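Chain length determinant protein (Shigella flexneri, PDB 4E2H) probably regulates the length of the O-antigen chains of lipopolysaccharide, acting through a periplasmic domain that belongs to an inner-membrane protein. Local coordinates at residues Tyr106-Gln109 and Val110-Lys113; Glu117-Lys120 and Asp121-Asp124; Ala26-Asn29 and Asn30-Val34. All coordinates share one frame; numbering follows the deposited sequence.

Interaction 1 of 3, residues Tyr106-Gln109 and Val110-Lys113; sequences YIQQ and VDDK
Gln108 reaches along the helix toward two acidic side chains one turn further on, those of Asp111 and Asp112. Its amide comes nearer to Asp112, with NE2 3.0 Å from Asp112 OD1; the amide and carboxylate planes stand 79° apart, so the two flat groups meet across rather than face to face. Gln108 NE2 is also 3.7 Å from Asp111 OD2, with Gln108 OE1 at nearly the same distance from that oxygen. Two torsions explain this reach: CG lies opposite the backbone N, and the chain then bends at chi2 (60°), which swings the amide forward along the helix.

The backbone bonds are uneven. The shortest runs from Asp111 N to Ile107 O, at 2.8 Å. Val110 N to Tyr106 O and Lys113 N to Gln109 O are longer, both at 3.2 Å. Asp112 N to Gln108 O is weak, its 3.3 Å length going with an N-H...O angle of 123°.

Val110 CG2, which lies beside its own backbone N, packs against the carbonyl oxygen of Tyr106, 3.3 Å away; the apolar partners of Val110 are Ala57 and Leu61 of helix 43-65. Ile107 and Asp111 touch Tyr232.

This part of helix 97-164 thus has a buried apolar side against helix 43-65 and a polar side bearing the Gln108 amide. On that polar side the position of Asp112 OD1 is consistent with the NH2 end of the amide facing it, whereas Asp111 OD2, about equally far from both ends, expresses no clear preference.

Interaction 2 of 3, residues Glu117-Lys120 and Asp121-Asp124; sequences ELEK and DLKD
Lys120 folds forward over the next turn of helix 97-164 to meet Lys123 and Asp124. Its CB starts 3.1 Å from Asp121 N, and CG stays close to the same backbone nitrogen. A bend at chi2 (105°) then brings CD against the aliphatic part of Lys123, 3.5 Å from Lys123 CE, where the two chains cross at a slant. CE passes by the carboxylate of Asp124, and a second bend at chi4 (88°) turns NZ into a salt bridge with Asp124 OD1 at 2.9 Å. That oxygen receives the ammonium group on its syn lone pair, the side facing OD2, which is itself 3.6 Å from Lys120 NZ. Lys123 NZ lies 4.7 Å from Lys120 NZ, a like charge that the carboxylate of Asp124 probably helps to offset.

The backbone beneath is helical: Asp124 N bonds to Lys120 O at 3.1 Å with an N-H...O angle of 159°, so both ends of the salt-bridged pair are also tied through the main chain. Lys120 O takes a further, weak bond from Lys123 N.

Glu117 has long, weak ion pairs with Arg53 of helix 43-65 and with Arg233 of a second subunit, whose Asp21 brings a like charge close to both Asp121 and Asp124. Leu118 packs against Tyr28 of helix 26-35 and Leu122 against Ala31 and Met32 of the same helix, while Asp124 packs on Gly23 of the second subunit.

Interaction 3 of 3, residues Ala26-Asn29 and Asn30-Val34; sequences AGYN and NAMNV
A Met-aromatic contact one helical turn in length joins Tyr28 to Met32, a selenomethionine, in the short helix 26-35. The selenium, atom SE, stands 5.2 Å from the centroid of the Tyr28 ring and 39° off the ring normal, an oblique approach rather than one straight above the face. Met32 CG lies over one face of the ring, nearest CE2. The terminal CE is placed very tightly against the phenol end, and its exact position is doubtful, so the contact rests on SE and CG. The tyrosine has CG opposite its backbone N, while Met32 bends at chi2 (-88°), which carries SE back along the ring toward the hydroxyl.

This pair looks into the protein: both side chains pack on Leu46 of helix 43-65, and toward helix 97-164 Tyr28 meets Leu118 and Met32 meets Asn125. The backbone bond between the pair, Met32 N to Tyr28 O, is nearly straight.

A second, polar pair joins Asn29 to Asn33. Their amide planes are 76° apart, so the groups meet crosswise. Asn29 is buried, packing on Val43 and Leu46 of helix 43-65 and on Leu128 of a third subunit. Earlier in the helix, Asn30 N to Ala26 O is short at 2.6 Å.

A water bridges the two asparagine side chains, donating to Asn29 OD1 at 2.8 Å and weakly accepting from Asn33 ND2. Asn29 O is gripped twice: Asn33 N reaches it at 3.1 Å and Asn33 ND2 at 3.2 Å, from opposite faces of its carbonyl plane, the side-chain bond lying within the plane of the Asn33 amide.

In the fold
Interactions 1 and 2 follow each other along helix 97-164, their centres about 17 Å apart, without direct touch beyond chain continuity. Interaction 3 sits on helix 26-35, its centre about 13 Å from that of interaction 2, and the two touch by packing: Leu118 CD1 lies 3.9 Å from Tyr28 OH, and Leu122 CD1 lies 4.2 Å from Met32 CE. Interaction 1 is about 23 Å from interaction 3 between centres, and about 12 Å at the nearest atoms, without touching. Helix 43-65 is a shared neighbour, packing on interactions 1 and 3. All three also reach other subunits: the second for interactions 1 and 2, the third for interaction 3.

Interaction 1 of 3, residues Tyr106-Gln109 and Val110-Lys113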
loop_
_atom_site.group_PDB
_atom_site.type_symbol
_atom_site.label_atom_id
_atom_site.label_comp_id
_atom_site.label_asym_id
_atom_site.label_seq_id
_atom_site.Cartn_x
_atom_site.Cartn_y
_atom_site.Cartn_z
ATOM N N TYR C 106 -10.568 18.153 -28.069
ATOM C CA TYR C 106 -10.471 18.716 -26.732
ATOM C C TYR C 106 -10.406 17.649 -25.645
ATOM O O TYR C 106 -9.903 17.875 -24.532
ATOM C CB TYR C 106 -11.628 19.678 -26.490
ATOM C CG TYR C 106 -11.406 21.017 -27.156
ATOM C CD1 TYR C 106 -10.207 21.292 -27.799
ATOM C CD2 TYR C 106 -12.385 22.010 -27.135
ATOM C CE1 TYR C 106 -9.984 22.510 -28.410
ATOM C CE2 TYR C 106 -12.167 23.243 -27.736
ATOM C CZ TYR C 106 -10.963 23.486 -28.376
ATOM O OH TYR C 106 -10.719 24.703 -28.986
ATOM N N ILE C 107 -10.922 16.481 -25.985
ATOM C CA ILE C 107 -10.804 15.301 -25.144
ATOM C C ILE C 107 -9.436 14.670 -25.306
ATOM O O ILE C 107 -8.843 14.219 -24.335
ATOM C CB ILE C 107 -11.853 14.264 -25.537
ATOM C CG1 ILE C 107 -13.202 14.639 -24.902
ATOM C CG2 ILE C 107 -11.389 12.851 -25.172
ATOM C CD1 ILE C 107 -14.372 13.837 -25.426
ATOM N N GLN C 108 -8.947 14.626 -26.542
ATOM C CA GLN C 108 -7.604 14.133 -26.799
ATOM C C GLN C 108 -6.575 15.147 -26.294
ATOM O O GLN C 108 -5.407 14.817 -26.110
ATOM C CB GLN C 108 -7.408 13.848 -28.287
ATOM C CG GLN C 108 -6.079 13.192 -28.646
ATOM C CD GLN C 108 -5.875 11.840 -27.964
ATOM O OE1 GLN C 108 -6.805 11.022 -27.874
ATOM N NE2 GLN C 108 -4.644 11.596 -27.479
ATOM N N GLN C 109 -7.017 16.378 -26.050
ATOM C CA GLN C 109 -6.115 17.416 -25.592
ATOM C C GLN C 109 -5.949 17.286 -24.085
ATOM O O GLN C 109 -4.874 17.546 -23.524
ATOM C CB GLN C 109 -6.652 18.800 -25.954
ATOM C CG GLN C 109 -5.937 19.957 -25.257
ATOM C CD GLN C 109 -6.567 21.301 -25.581
ATOM O OE1 GLN C 109 -6.526 21.753 -26.727
ATOM N NE2 GLN C 109 -7.176 21.935 -24.583
ATOM N N VAL C 110 -7.027 16.878 -23.430
ATOM C CA VAL C 110 -6.968 16.631 -22.007
ATOM C C VAL C 110 -6.360 15.257 -21.752
ATOM O O VAL C 110 -5.573 15.093 -20.820
ATOM C CB VAL C 110 -8.351 16.761 -21.352
ATOM C CG1 VAL C 110 -8.303 16.305 -19.906
ATOM C CG2 VAL C 110 -8.841 18.201 -21.437
ATOM N N ASP C 111 -6.692 14.276 -22.589
ATOM C CA ASP C 111 -6.119 12.946 -22.419
ATOM C C ASP C 111 -4.610 12.974 -22.596
ATOM O O ASP C 111 -3.915 12.044 -22.202
ATOM C CB ASP C 111 -6.734 11.942 -23.380
ATOM C CG ASP C 111 -6.052 10.578 -23.318
ATOM O OD1 ASP C 111 -5.683 10.139 -22.205
ATOM O OD2 ASP C 111 -5.877 9.942 -24.388
ATOM N N ASP C 112 -4.093 14.035 -23.200
ATOM C CA ASP C 112 -2.649 14.176 -23.313
ATOM C C ASP C 112 -2.096 14.919 -22.112
ATOM O O ASP C 112 -1.038 14.575 -21.601
ATOM C CB ASP C 112 -2.275 14.889 -24.607
ATOM C CG ASP C 112 -2.283 13.956 -25.796
ATOM O OD1 ASP C 112 -2.622 12.761 -25.617
ATOM O OD2 ASP C 112 -1.963 14.420 -26.913
ATOM N N LYS C 113 -2.819 15.939 -21.657
ATOM C CA LYS C 113 -2.376 16.694 -20.497
ATOM C C LYS C 113 -2.254 15.763 -19.280
ATOM O O LYS C 113 -1.215 15.704 -18.622
ATOM C CB LYS C 113 -3.313 17.861 -20.208
ATOM C CG LYS C 113 -2.950 18.645 -18.951
ATOM C CD LYS C 113 -3.714 19.969 -18.863
ATOM C CE LYS C 113 -3.267 20.757 -17.622
ATOM N NZ LYS C 113 -4.186 21.898 -17.239
#

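Interaction 2 of 3, residues Glu117-Lys120 and Asp121-Asp124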
loop_
_atom_site.group_PDB
_atom_site.type_symbol
_atom_site.label_atom_id
_atom_site.label_comp_id
_atom_site.label_asym_id
_atom_site.label_seq_id
_atom_site.Cartn_x
_atom_site.Cartn_y
_atom_site.Cartn_z
ATOM N N GLU C 117 0.765 14.907 -16.651
ATOM C CA GLU C 117 0.708 14.955 -15.182
ATOM C C GLU C 117 1.000 13.588 -14.586
ATOM O O GLU C 117 1.594 13.485 -13.525
ATOM C CB GLU C 117 -0.684 15.375 -14.684
ATOM C CG GLU C 117 -1.092 16.839 -14.871
ATOM C CD GLU C 117 -2.567 17.072 -14.496
ATOM O OE1 GLU C 117 -3.232 16.095 -14.069
ATOM O OE2 GLU C 117 -3.071 18.217 -14.630
ATOM N N LEU C 118 0.553 12.539 -15.264
ATOM C CA LEU C 118 0.623 11.199 -14.715
ATOM C C LEU C 118 2.051 10.663 -14.692
ATOM O O LEU C 118 2.471 10.040 -13.713
ATOM C CB LEU C 118 -0.286 10.248 -15.486
ATOM C CG LEU C 118 -1.046 9.209 -14.650
ATOM C CD1 LEU C 118 -1.257 9.683 -13.220
ATOM C CD2 LEU C 118 -2.396 8.888 -15.308
ATOM N N GLU C 119 2.809 10.899 -15.753
ATOM C CA GLU C 119 4.165 10.374 -15.771
ATOM C C GLU C 119 5.048 11.022 -14.695
ATOM O O GLU C 119 5.927 10.369 -14.136
ATOM C CB GLU C 119 4.785 10.441 -17.172
ATOM C CG GLU C 119 3.991 9.660 -18.228
ATOM C CD GLU C 119 3.515 8.292 -17.741
ATOM O OE1 GLU C 119 4.293 7.592 -17.058
ATOM O OE2 GLU C 119 2.359 7.919 -18.042
ATOM N N LYS C 120 4.795 12.290 -14.389
ATOM C CA LYS C 120 5.499 12.966 -13.304
ATOM C C LYS C 120 5.141 12.390 -11.932
ATOM O O LYS C 120 6.014 12.177 -11.090
ATOM C CB LYS C 120 5.204 14.467 -13.325
ATOM C CG LYS C 120 5.467 15.168 -12.006
ATOM C CD LYS C 120 6.754 15.995 -12.058
ATOM C CE LYS C 120 6.970 16.812 -10.773
ATOM N NZ LYS C 120 7.711 16.057 -9.704
ATOM N N ASP C 121 3.850 12.143 -11.721
ATOM C CA ASP C 121 3.343 11.636 -10.447
ATOM C C ASP C 121 3.835 10.217 -10.225
ATOM O O ASP C 121 3.937 9.748 -9.090
ATOM C CB ASP C 121 1.807 11.684 -10.442
ATOM C CG ASP C 121 1.198 11.268 -9.108
ATOM O OD1 ASP C 121 1.042 12.139 -8.219
ATOM O OD2 ASP C 121 0.854 10.071 -8.959
ATOM N N LEU C 122 4.148 9.537 -11.321
ATOM C CA LEU C 122 4.666 8.185 -11.231
ATOM C C LEU C 122 6.124 8.142 -10.800
ATOM O O LEU C 122 6.506 7.234 -10.080
ATOM C CB LEU C 122 4.523 7.448 -12.543
ATOM C CG LEU C 122 5.278 6.127 -12.435
ATOM C CD1 LEU C 122 4.299 4.994 -12.228
ATOM C CD2 LEU C 122 6.097 5.897 -13.687
ATOM N N LYS C 123 6.940 9.099 -11.239
ATOM C CA LYS C 123 8.327 9.137 -10.774
ATOM C C LYS C 123 8.341 9.548 -9.308
ATOM O O LYS C 123 9.176 9.085 -8.519
ATOM C CB LYS C 123 9.207 10.055 -11.626
ATOM C CG LYS C 123 9.183 11.530 -11.232
ATOM C CD LYS C 123 10.049 12.391 -12.182
ATOM C CE LYS C 123 9.427 13.792 -12.384
ATOM N NZ LYS C 123 10.028 14.566 -13.525
ATOM N N ASP C 124 7.397 10.406 -8.938
ATOM C CA ASP C 124 7.227 10.797 -7.544
ATOM C C ASP C 124 6.971 9.545 -6.719
ATOM O O ASP C 124 7.758 9.198 -5.858
ATOM C CB ASP C 124 6.040 11.755 -7.384
ATOM C CG ASP C 124 6.256 13.110 -8.071
ATOM O OD1 ASP C 124 7.400 13.408 -8.500
ATOM O OD2 ASP C 124 5.270 13.888 -8.160
#

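Interaction 3 of 3, residues Ala26-Asn29 and Asn30-Val34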
loop_
_atom_site.group_PDB
_atom_site.type_symbol
_atom_site.label_atom_id
_atom_site.label_comp_id
_atom_site.label_asym_id
_atom_site.label_seq_id
_atom_site.Cartn_x
_atom_site.Cartn_y
_atom_site.Cartn_z
ATOM N N ALA C 26 -4.179 -2.109 -16.276
ATOM C CA ALA C 26 -3.627 -3.226 -15.507
ATOM C C ALA C 26 -2.112 -3.019 -15.376
ATOM O O ALA C 26 -1.525 -3.292 -14.328
ATOM C CB ALA C 26 -3.933 -4.557 -16.159
ATOM N N GLY C 27 -1.489 -2.537 -16.451
ATOM C CA GLY C 27 -0.100 -2.113 -16.441
ATOM C C GLY C 27 0.181 -1.039 -15.400
ATOM O O GLY C 27 1.200 -1.097 -14.680
ATOM N N TYR C 28 -0.713 -0.052 -15.307
ATOM C CA TYR C 28 -0.569 1.010 -14.301
ATOM C C TYR C 28 -0.922 0.499 -12.922
ATOM O O TYR C 28 -0.336 0.898 -11.919
ATOM C CB TYR C 28 -1.469 2.198 -14.624
ATOM C CG TYR C 28 -1.343 3.346 -13.644
ATOM C CD1 TYR C 28 -0.306 4.263 -13.755
ATOM C CD2 TYR C 28 -2.271 3.525 -12.620
ATOM C CE1 TYR C 28 -0.190 5.326 -12.874
ATOM C CE2 TYR C 28 -2.163 4.592 -11.728
ATOM C CZ TYR C 28 -1.117 5.487 -11.861
ATOM O OH TYR C 28 -0.993 6.551 -10.991
ATOM N N ASN C 29 -1.921 -0.363 -12.878
ATOM C CA ASN C 29 -2.273 -1.016 -11.649
ATOM C C ASN C 29 -1.110 -1.845 -11.184
ATOM O O ASN C 29 -0.852 -1.958 -9.993
ATOM C CB ASN C 29 -3.438 -1.959 -11.856
ATOM C CG ASN C 29 -3.944 -2.484 -10.560
ATOM O OD1 ASN C 29 -3.749 -1.852 -9.518
ATOM N ND2 ASN C 29 -4.577 -3.646 -10.592
ATOM N N ASN C 30 -0.429 -2.467 -12.136
ATOM C CA ASN C 30 0.709 -3.293 -11.808
ATOM C C ASN C 30 1.749 -2.470 -11.062
ATOM O O ASN C 30 2.189 -2.859 -9.983
ATOM C CB ASN C 30 1.310 -3.877 -13.073
ATOM C CG ASN C 30 2.733 -4.312 -12.879
ATOM O OD1 ASN C 30 3.008 -5.277 -12.151
ATOM N ND2 ASN C 30 3.661 -3.607 -13.536
ATOM N N ALA C 31 2.114 -1.322 -11.636
ATOM C CA ALA C 31 3.104 -0.439 -11.029
ATOM C C ALA C 31 2.752 -0.180 -9.579
ATOM O O ALA C 31 3.529 -0.489 -8.683
ATOM C CB ALA C 31 3.193 0.875 -11.770
HETATM N N MSE C 32 1.580 0.391 -9.338
HETATM C CA MSE C 32 1.219 0.757 -7.968
HETATM C C MSE C 32 1.200 -0.429 -6.997
HETATM O O MSE C 32 1.314 -0.244 -5.773
HETATM C CB MSE C 32 -0.101 1.500 -7.948
HETATM C CG MSE C 32 -0.063 2.719 -8.817
HETATM SE SE MSE C 32 0.562 4.265 -7.877
HETATM C CE MSE C 32 1.154 5.303 -9.415
ATOM N N ASN C 33 1.048 -1.637 -7.529
ATOM C CA ASN C 33 1.165 -2.818 -6.687
ATOM C C ASN C 33 2.632 -3.101 -6.305
ATOM O O ASN C 33 2.918 -3.445 -5.156
ATOM C CB ASN C 33 0.472 -4.032 -7.311
ATOM C CG ASN C 33 -0.944 -4.225 -6.782
ATOM O OD1 ASN C 33 -1.153 -4.873 -5.750
ATOM N ND2 ASN C 33 -1.926 -3.655 -7.486
ATOM N N VAL C 34 3.555 -2.929 -7.254
ATOM C CA VAL C 34 4.984 -2.922 -6.944
ATOM C C VAL C 34 5.337 -1.893 -5.870
ATOM O O VAL C 34 5.744 -2.246 -4.760
ATOM C CB VAL C 34 5.821 -2.578 -8.183
ATOM C CG1 VAL C 34 7.300 -2.411 -7.797
ATOM C CG2 VAL C 34 5.656 -3.639 -9.232
HETATM O O HOH W 1 -4.214 -2.240 -6.800
#